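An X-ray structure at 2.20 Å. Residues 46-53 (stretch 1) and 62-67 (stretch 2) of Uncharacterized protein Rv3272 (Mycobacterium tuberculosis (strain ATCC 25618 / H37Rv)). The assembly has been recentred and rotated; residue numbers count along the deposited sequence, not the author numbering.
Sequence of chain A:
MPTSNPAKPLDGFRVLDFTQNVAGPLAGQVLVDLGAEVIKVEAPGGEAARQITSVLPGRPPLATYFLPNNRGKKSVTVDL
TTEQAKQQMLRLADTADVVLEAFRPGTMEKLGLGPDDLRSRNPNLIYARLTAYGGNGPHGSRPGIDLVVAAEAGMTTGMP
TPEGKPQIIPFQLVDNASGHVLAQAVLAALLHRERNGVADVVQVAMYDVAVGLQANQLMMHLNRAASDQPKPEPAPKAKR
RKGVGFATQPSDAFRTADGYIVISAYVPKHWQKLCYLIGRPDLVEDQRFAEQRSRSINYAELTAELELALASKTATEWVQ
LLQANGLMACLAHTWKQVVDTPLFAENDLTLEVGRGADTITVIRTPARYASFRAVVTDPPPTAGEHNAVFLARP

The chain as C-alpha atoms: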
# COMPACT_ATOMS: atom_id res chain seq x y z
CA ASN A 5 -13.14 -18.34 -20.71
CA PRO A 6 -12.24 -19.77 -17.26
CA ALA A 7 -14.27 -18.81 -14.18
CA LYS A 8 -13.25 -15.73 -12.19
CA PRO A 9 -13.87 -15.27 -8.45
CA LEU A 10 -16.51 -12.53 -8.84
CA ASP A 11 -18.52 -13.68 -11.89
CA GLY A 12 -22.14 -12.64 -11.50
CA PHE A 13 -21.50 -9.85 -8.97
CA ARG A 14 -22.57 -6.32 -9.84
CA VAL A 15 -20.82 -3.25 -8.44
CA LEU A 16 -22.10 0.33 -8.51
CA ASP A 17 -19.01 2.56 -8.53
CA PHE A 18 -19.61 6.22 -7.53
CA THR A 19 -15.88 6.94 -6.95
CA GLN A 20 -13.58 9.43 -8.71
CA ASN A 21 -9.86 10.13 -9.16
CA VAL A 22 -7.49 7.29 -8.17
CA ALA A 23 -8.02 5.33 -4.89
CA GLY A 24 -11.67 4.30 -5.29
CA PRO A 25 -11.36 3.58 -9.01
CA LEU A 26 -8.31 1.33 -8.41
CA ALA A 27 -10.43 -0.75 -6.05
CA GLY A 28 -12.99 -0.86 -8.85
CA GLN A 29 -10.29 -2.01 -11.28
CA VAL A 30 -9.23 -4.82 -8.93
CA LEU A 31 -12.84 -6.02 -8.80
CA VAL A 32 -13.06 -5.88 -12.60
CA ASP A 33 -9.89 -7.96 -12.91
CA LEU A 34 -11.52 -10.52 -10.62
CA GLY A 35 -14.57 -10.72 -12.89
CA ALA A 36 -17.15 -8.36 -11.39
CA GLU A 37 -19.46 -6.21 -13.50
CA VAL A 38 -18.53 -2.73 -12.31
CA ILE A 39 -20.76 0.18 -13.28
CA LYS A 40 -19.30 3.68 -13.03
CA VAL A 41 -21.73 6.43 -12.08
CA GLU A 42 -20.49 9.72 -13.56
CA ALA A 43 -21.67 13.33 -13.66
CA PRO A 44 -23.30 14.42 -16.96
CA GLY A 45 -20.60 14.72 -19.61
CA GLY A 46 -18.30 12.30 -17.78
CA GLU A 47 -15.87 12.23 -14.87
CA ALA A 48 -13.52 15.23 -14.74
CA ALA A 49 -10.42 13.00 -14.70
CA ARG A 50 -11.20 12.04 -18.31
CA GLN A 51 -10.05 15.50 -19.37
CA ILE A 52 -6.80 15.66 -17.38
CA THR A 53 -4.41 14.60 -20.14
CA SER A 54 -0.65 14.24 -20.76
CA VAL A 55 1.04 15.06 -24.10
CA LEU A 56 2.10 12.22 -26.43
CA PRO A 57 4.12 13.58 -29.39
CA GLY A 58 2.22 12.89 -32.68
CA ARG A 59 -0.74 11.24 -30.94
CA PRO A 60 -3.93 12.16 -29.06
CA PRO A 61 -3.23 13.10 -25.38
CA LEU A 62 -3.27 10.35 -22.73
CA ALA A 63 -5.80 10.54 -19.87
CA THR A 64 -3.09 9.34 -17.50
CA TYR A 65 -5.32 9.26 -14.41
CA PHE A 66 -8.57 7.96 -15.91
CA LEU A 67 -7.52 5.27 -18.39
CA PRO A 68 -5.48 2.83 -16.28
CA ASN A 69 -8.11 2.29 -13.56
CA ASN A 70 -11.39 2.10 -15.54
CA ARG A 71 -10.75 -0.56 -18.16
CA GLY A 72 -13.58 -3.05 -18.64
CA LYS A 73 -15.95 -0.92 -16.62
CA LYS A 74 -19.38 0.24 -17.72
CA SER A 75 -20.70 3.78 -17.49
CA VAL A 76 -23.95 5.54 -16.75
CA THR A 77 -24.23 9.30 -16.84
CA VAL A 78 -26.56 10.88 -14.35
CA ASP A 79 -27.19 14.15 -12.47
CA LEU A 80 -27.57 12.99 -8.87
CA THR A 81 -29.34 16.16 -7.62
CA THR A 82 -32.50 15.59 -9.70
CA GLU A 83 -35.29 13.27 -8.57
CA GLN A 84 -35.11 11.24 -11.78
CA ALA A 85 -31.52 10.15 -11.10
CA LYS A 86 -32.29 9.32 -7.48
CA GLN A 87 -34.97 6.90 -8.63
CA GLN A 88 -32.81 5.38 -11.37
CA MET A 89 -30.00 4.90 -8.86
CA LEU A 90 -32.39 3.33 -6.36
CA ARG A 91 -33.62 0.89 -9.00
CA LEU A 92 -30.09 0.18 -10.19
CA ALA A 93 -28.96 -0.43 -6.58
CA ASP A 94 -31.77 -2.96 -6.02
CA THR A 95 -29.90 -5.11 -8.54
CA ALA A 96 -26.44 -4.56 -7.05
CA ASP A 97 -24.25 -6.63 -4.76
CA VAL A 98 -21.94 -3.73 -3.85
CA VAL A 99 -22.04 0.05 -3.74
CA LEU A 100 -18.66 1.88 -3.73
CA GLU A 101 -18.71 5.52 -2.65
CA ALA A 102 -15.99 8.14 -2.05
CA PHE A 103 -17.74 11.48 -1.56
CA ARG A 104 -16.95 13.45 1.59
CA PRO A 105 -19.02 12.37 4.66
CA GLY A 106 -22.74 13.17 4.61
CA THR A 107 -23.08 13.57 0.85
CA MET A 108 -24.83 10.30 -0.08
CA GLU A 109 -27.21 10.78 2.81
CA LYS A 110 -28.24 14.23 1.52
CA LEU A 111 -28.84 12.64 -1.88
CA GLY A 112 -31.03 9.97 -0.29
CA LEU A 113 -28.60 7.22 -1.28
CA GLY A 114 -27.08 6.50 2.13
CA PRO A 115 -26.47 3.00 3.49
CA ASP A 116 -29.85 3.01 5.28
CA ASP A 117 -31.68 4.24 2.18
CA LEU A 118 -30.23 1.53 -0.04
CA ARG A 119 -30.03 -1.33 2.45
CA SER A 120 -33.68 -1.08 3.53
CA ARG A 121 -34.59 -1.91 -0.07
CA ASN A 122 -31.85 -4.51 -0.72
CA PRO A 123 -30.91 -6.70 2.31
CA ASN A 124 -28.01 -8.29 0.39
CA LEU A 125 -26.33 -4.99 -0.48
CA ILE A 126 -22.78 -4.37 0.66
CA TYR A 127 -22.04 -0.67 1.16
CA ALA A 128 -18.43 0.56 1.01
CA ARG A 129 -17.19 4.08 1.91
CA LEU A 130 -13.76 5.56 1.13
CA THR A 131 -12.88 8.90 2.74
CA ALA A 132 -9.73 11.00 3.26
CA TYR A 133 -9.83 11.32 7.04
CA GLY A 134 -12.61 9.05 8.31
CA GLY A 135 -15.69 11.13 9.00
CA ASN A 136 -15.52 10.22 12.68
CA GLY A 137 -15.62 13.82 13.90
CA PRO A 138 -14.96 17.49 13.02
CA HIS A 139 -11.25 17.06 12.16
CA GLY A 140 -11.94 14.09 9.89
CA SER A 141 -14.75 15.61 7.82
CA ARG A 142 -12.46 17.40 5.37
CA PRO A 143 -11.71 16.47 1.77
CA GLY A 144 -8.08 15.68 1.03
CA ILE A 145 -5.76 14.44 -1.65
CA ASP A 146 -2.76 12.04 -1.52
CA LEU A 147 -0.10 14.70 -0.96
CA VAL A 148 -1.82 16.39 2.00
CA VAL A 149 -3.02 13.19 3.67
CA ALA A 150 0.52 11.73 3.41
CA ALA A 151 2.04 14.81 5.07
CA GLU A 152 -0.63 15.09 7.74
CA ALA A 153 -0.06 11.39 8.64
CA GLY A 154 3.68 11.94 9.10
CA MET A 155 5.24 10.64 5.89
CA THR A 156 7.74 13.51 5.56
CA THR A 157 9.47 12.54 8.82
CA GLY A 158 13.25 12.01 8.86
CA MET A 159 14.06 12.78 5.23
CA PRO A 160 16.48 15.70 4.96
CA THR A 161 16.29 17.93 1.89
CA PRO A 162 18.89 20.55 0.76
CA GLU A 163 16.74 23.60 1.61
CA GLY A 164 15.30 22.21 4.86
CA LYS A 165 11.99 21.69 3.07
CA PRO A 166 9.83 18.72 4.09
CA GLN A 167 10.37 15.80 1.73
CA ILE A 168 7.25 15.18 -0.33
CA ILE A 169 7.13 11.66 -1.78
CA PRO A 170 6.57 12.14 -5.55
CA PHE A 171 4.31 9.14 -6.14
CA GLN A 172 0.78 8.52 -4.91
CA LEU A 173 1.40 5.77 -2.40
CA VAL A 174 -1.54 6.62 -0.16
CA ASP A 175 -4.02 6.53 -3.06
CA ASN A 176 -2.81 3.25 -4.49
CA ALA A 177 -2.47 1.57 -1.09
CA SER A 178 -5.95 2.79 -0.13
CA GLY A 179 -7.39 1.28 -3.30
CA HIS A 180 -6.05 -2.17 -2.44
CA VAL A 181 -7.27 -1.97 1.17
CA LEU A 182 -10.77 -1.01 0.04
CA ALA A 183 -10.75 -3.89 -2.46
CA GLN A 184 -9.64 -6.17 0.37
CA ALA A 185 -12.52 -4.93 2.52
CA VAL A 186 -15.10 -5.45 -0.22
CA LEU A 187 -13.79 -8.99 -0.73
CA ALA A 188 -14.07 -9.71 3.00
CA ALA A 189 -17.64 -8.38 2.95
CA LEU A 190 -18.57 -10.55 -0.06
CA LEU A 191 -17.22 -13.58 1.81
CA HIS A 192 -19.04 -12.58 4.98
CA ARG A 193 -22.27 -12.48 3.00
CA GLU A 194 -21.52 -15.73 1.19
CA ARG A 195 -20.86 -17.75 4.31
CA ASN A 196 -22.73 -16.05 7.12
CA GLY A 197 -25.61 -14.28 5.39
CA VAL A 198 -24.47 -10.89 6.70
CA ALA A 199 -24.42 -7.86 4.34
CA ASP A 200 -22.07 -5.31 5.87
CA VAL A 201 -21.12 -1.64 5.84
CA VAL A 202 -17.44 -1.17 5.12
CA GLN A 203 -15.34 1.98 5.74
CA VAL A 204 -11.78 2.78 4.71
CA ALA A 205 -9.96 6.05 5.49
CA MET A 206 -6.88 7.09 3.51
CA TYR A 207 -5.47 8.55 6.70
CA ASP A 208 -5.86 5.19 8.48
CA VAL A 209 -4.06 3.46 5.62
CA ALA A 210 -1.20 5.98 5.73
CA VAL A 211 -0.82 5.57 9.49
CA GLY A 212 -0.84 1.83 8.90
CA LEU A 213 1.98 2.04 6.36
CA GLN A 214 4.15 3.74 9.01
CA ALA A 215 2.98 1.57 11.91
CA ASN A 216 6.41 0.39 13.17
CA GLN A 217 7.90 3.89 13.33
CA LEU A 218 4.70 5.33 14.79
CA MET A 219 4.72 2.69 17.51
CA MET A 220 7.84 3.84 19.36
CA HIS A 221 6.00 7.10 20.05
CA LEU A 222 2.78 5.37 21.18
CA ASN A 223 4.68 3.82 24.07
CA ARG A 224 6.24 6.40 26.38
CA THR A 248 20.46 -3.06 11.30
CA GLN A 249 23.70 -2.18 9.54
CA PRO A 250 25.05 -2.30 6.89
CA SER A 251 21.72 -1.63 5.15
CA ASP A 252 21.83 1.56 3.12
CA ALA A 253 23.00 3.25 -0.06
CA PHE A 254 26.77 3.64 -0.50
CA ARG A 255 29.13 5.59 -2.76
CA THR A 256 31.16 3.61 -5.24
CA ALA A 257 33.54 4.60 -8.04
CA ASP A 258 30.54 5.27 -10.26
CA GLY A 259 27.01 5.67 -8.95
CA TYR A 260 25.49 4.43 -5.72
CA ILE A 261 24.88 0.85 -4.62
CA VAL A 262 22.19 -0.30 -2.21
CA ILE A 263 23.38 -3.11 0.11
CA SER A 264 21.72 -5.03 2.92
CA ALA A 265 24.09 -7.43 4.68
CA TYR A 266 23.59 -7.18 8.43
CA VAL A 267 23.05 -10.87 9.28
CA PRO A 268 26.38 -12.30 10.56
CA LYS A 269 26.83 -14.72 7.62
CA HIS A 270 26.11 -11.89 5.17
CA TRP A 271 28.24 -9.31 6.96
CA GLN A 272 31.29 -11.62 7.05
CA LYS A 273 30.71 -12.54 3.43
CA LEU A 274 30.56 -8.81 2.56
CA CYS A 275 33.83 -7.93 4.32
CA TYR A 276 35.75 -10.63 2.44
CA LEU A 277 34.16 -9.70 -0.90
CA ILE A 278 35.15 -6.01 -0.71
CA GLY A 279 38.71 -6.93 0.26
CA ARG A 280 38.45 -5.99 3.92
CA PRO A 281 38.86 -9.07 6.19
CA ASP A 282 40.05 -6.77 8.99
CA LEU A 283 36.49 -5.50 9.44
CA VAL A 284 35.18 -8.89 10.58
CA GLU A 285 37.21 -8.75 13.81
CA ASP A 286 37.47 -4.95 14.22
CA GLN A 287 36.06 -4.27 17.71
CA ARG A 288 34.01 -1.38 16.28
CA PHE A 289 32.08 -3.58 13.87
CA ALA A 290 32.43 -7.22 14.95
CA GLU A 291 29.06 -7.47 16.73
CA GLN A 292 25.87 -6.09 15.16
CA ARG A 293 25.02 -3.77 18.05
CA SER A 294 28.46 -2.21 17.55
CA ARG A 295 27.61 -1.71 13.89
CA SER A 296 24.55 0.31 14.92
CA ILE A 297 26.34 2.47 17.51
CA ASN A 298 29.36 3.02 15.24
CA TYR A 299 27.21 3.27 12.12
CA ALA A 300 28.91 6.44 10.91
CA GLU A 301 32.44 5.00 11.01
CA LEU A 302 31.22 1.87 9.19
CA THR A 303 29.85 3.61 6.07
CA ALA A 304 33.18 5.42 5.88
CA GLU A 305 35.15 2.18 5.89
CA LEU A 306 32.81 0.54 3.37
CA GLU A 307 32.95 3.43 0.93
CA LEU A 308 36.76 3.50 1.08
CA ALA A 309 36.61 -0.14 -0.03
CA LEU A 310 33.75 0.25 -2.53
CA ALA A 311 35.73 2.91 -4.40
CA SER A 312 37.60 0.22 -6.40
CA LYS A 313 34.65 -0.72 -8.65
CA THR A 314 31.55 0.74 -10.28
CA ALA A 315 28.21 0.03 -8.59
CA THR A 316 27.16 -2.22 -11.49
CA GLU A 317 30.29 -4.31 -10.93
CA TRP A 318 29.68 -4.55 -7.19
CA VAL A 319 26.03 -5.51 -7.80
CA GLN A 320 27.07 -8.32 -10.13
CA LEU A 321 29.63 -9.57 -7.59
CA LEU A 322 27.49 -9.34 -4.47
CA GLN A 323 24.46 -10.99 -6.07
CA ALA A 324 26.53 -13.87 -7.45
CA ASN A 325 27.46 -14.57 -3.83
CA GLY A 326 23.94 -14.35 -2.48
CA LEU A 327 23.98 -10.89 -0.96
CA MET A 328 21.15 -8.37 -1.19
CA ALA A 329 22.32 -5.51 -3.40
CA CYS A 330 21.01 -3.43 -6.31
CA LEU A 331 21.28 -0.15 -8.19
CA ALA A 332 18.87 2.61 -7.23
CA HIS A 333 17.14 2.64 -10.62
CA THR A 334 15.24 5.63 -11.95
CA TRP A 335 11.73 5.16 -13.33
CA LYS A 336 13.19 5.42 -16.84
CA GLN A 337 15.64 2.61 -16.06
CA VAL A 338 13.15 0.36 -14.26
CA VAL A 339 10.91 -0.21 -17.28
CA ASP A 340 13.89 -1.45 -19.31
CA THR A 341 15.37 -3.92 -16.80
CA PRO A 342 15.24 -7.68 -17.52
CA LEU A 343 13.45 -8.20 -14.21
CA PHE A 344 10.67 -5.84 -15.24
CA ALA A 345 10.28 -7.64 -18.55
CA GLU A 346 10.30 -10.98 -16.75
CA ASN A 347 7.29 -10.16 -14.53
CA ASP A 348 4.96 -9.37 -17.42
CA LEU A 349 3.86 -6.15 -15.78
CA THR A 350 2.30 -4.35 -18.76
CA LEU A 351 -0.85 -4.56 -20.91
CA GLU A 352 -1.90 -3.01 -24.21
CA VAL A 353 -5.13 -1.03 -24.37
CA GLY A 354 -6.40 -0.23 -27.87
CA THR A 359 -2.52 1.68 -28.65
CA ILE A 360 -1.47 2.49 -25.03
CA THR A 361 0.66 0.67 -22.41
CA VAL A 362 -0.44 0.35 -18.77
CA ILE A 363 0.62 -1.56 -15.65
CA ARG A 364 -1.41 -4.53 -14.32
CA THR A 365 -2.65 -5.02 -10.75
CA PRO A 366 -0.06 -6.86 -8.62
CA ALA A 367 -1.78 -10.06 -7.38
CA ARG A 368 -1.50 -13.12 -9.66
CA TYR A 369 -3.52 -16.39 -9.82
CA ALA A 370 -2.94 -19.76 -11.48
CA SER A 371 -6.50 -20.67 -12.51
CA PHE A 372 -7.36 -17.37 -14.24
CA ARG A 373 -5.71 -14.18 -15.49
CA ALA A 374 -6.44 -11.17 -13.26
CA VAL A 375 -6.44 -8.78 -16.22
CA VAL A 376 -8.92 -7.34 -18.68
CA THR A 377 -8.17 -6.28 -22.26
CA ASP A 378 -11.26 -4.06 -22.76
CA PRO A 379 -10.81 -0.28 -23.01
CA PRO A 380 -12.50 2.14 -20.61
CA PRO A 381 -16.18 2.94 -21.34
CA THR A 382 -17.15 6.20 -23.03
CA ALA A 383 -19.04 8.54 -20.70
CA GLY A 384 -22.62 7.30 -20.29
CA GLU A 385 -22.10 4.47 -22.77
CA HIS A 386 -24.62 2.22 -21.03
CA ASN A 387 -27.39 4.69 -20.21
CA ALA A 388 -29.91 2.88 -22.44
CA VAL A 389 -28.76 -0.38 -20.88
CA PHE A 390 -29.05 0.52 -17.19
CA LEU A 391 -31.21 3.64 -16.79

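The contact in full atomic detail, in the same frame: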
# COMPACT_ATOMS: atom_id res chain seq x y z
N GLY A 46 -19.44 13.09 -18.23
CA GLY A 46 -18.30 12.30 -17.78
C GLY A 46 -17.51 12.81 -16.59
O GLY A 46 -17.60 13.97 -16.21
N GLU A 47 -16.73 11.91 -16.00
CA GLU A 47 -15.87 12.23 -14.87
C GLU A 47 -14.81 13.25 -15.30
O GLU A 47 -14.31 13.21 -16.42
CB GLU A 47 -15.19 10.95 -14.36
CG GLU A 47 -14.30 11.12 -13.14
CD GLU A 47 -13.50 9.85 -12.79
OE1 GLU A 47 -13.94 8.74 -13.14
OE2 GLU A 47 -12.43 9.98 -12.15
N ALA A 48 -14.46 14.17 -14.40
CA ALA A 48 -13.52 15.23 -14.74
C ALA A 48 -12.12 14.70 -15.09
O ALA A 48 -11.41 15.29 -15.91
CB ALA A 48 -13.42 16.23 -13.59
N ALA A 49 -11.74 13.59 -14.47
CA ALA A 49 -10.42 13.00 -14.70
C ALA A 49 -10.21 12.51 -16.13
O ALA A 49 -9.09 12.22 -16.53
CB ALA A 49 -10.19 11.85 -13.73
N ARG A 50 -11.30 12.39 -16.90
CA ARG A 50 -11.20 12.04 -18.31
C ARG A 50 -10.46 13.13 -19.09
O ARG A 50 -9.82 12.85 -20.10
CB ARG A 50 -12.59 11.83 -18.92
CG ARG A 50 -13.28 10.52 -18.57
CD ARG A 50 -14.68 10.48 -19.19
NE ARG A 50 -15.45 9.30 -18.81
CZ ARG A 50 -15.47 8.16 -19.48
NH1 ARG A 50 -14.76 8.04 -20.60
NH2 ARG A 50 -16.21 7.14 -19.05
N GLN A 51 -10.56 14.37 -18.62
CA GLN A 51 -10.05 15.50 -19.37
C GLN A 51 -8.60 15.83 -19.01
O GLN A 51 -7.88 16.42 -19.82
CB GLN A 51 -10.93 16.74 -19.12
CG GLN A 51 -12.40 16.60 -19.56
CD GLN A 51 -12.56 16.16 -21.01
OE1 GLN A 51 -12.54 14.96 -21.31
NE2 GLN A 51 -12.74 17.12 -21.91
N ILE A 52 -8.18 15.44 -17.81
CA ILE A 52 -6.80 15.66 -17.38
C ILE A 52 -5.83 14.79 -18.18
O ILE A 52 -5.64 13.61 -17.88
CB ILE A 52 -6.62 15.35 -15.87
CG1 ILE A 52 -7.64 16.13 -15.05
CG2 ILE A 52 -5.21 15.69 -15.42
CD1 ILE A 52 -7.66 17.61 -15.36
N THR A 53 -5.23 15.37 -19.21
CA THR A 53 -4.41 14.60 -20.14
C THR A 53 -2.91 14.92 -20.07
O THR A 53 -2.51 15.97 -19.56
CB THR A 53 -4.91 14.80 -21.58
OG1 THR A 53 -5.04 16.20 -21.85
CG2 THR A 53 -6.28 14.14 -21.75
N LEU A 62 -2.97 11.51 -23.55
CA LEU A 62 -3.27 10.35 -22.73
C LEU A 62 -3.85 10.73 -21.36
O LEU A 62 -3.19 11.39 -20.56
CB LEU A 62 -2.00 9.50 -22.55
CG LEU A 62 -1.96 8.38 -21.50
CD1 LEU A 62 -3.19 7.47 -21.56
CD2 LEU A 62 -0.69 7.56 -21.69
N ALA A 63 -5.10 10.33 -21.14
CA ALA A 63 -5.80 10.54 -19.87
C ALA A 63 -5.13 9.68 -18.80
O ALA A 63 -5.63 8.63 -18.41
CB ALA A 63 -7.28 10.20 -19.99
N THR A 64 -3.97 10.14 -18.34
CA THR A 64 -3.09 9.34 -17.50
C THR A 64 -3.70 8.92 -16.16
O THR A 64 -3.30 7.92 -15.58
CB THR A 64 -1.79 10.12 -17.24
OG1 THR A 64 -1.06 9.52 -16.16
CG2 THR A 64 -2.10 11.56 -16.87
N TYR A 65 -4.69 9.66 -15.66
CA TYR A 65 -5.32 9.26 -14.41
C TYR A 65 -6.55 8.39 -14.64
O TYR A 65 -6.79 7.44 -13.89
CB TYR A 65 -5.67 10.50 -13.58
CG TYR A 65 -4.44 11.30 -13.20
CD1 TYR A 65 -3.60 10.88 -12.17
CD2 TYR A 65 -4.11 12.47 -13.88
CE1 TYR A 65 -2.46 11.61 -11.83
CE2 TYR A 65 -2.98 13.20 -13.55
CZ TYR A 65 -2.16 12.77 -12.53
OH TYR A 65 -1.04 13.51 -12.21
N PHE A 66 -7.33 8.70 -15.67
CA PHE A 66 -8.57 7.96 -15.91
C PHE A 66 -8.37 6.57 -16.53
O PHE A 66 -8.91 5.58 -16.03
CB PHE A 66 -9.51 8.77 -16.81
CG PHE A 66 -10.82 8.08 -17.07
CD1 PHE A 66 -11.83 8.13 -16.13
CD2 PHE A 66 -11.02 7.35 -18.24
CE1 PHE A 66 -13.04 7.49 -16.35
CE2 PHE A 66 -12.21 6.70 -18.46
CZ PHE A 66 -13.23 6.77 -17.51
N LEU A 67 -7.60 6.50 -17.60
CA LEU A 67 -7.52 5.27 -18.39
C LEU A 67 -7.04 4.00 -17.66
O LEU A 67 -7.64 2.93 -17.83
CB LEU A 67 -6.63 5.51 -19.62
CG LEU A 67 -6.55 4.31 -20.57
CD1 LEU A 67 -7.18 4.69 -21.91
CD2 LEU A 67 -5.13 3.84 -20.76
O HOH W 1 -6.56 11.54 -16.82

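What holds the two backbones together when no direct hydrogen bond crosses between them? A single water does much of the work. Water 1 donates to Ala 49 O at 2.6 Å and to Ile 52 O at 2.5 Å, and accepts from Tyr 65 N at 2.9 Å, so two carbonyls of one stretch and an amide of the other share one bridge. Nearer the end of the first stretch the chains approach directly: Thr 53 CA lies 3.5 Å from Leu 62 O in a CA-H...O contact.

Why does Arg 50 lie across Phe 66? Its chi1 is m, and chi2 and chi3 are both t, so the chain runs extended over one face of the ring. Arg 50 CG stands 3.6 Å from the centroid of the Phe 66 ring, only 6° off the normal, a CH-pi contact. Farther out, Arg 50 CZ comes within 3.3 Å of Phe 66 CZ, which sits over a face of the guanidinium, leaving the nitrogens free to bond in their own plane; they do so elsewhere in the structure.

How does Phe 66 reach this position? Its CA-to-CB bond points toward the first stretch, and chi1 at t with chi2 of 80° carries the ring beneath Arg 50. At the root of the side chain, Ala 49 O lies 3.5 Å from Phe 66 CB, and Ala 49 CB adds a looser apolar contact, 4.4 Å from Phe 66 CB. Glu 47, extended with chi1 and chi2 both t, brings its OE1 to 3.6 Å from Phe 66 CE1, at the ring edge, where the partly positive hydrogens suit a carboxylate oxygen.

What do Ile 52 and Tyr 65 add? With chi1 m, Ile 52 turns CG2 to the edge of the Tyr 65 ring, 3.7 Å from Tyr 65 CD2, while its CD1 end leads away from the second stretch; Tyr 65, also m, has its CA-to-CB bond pointing toward the first stretch.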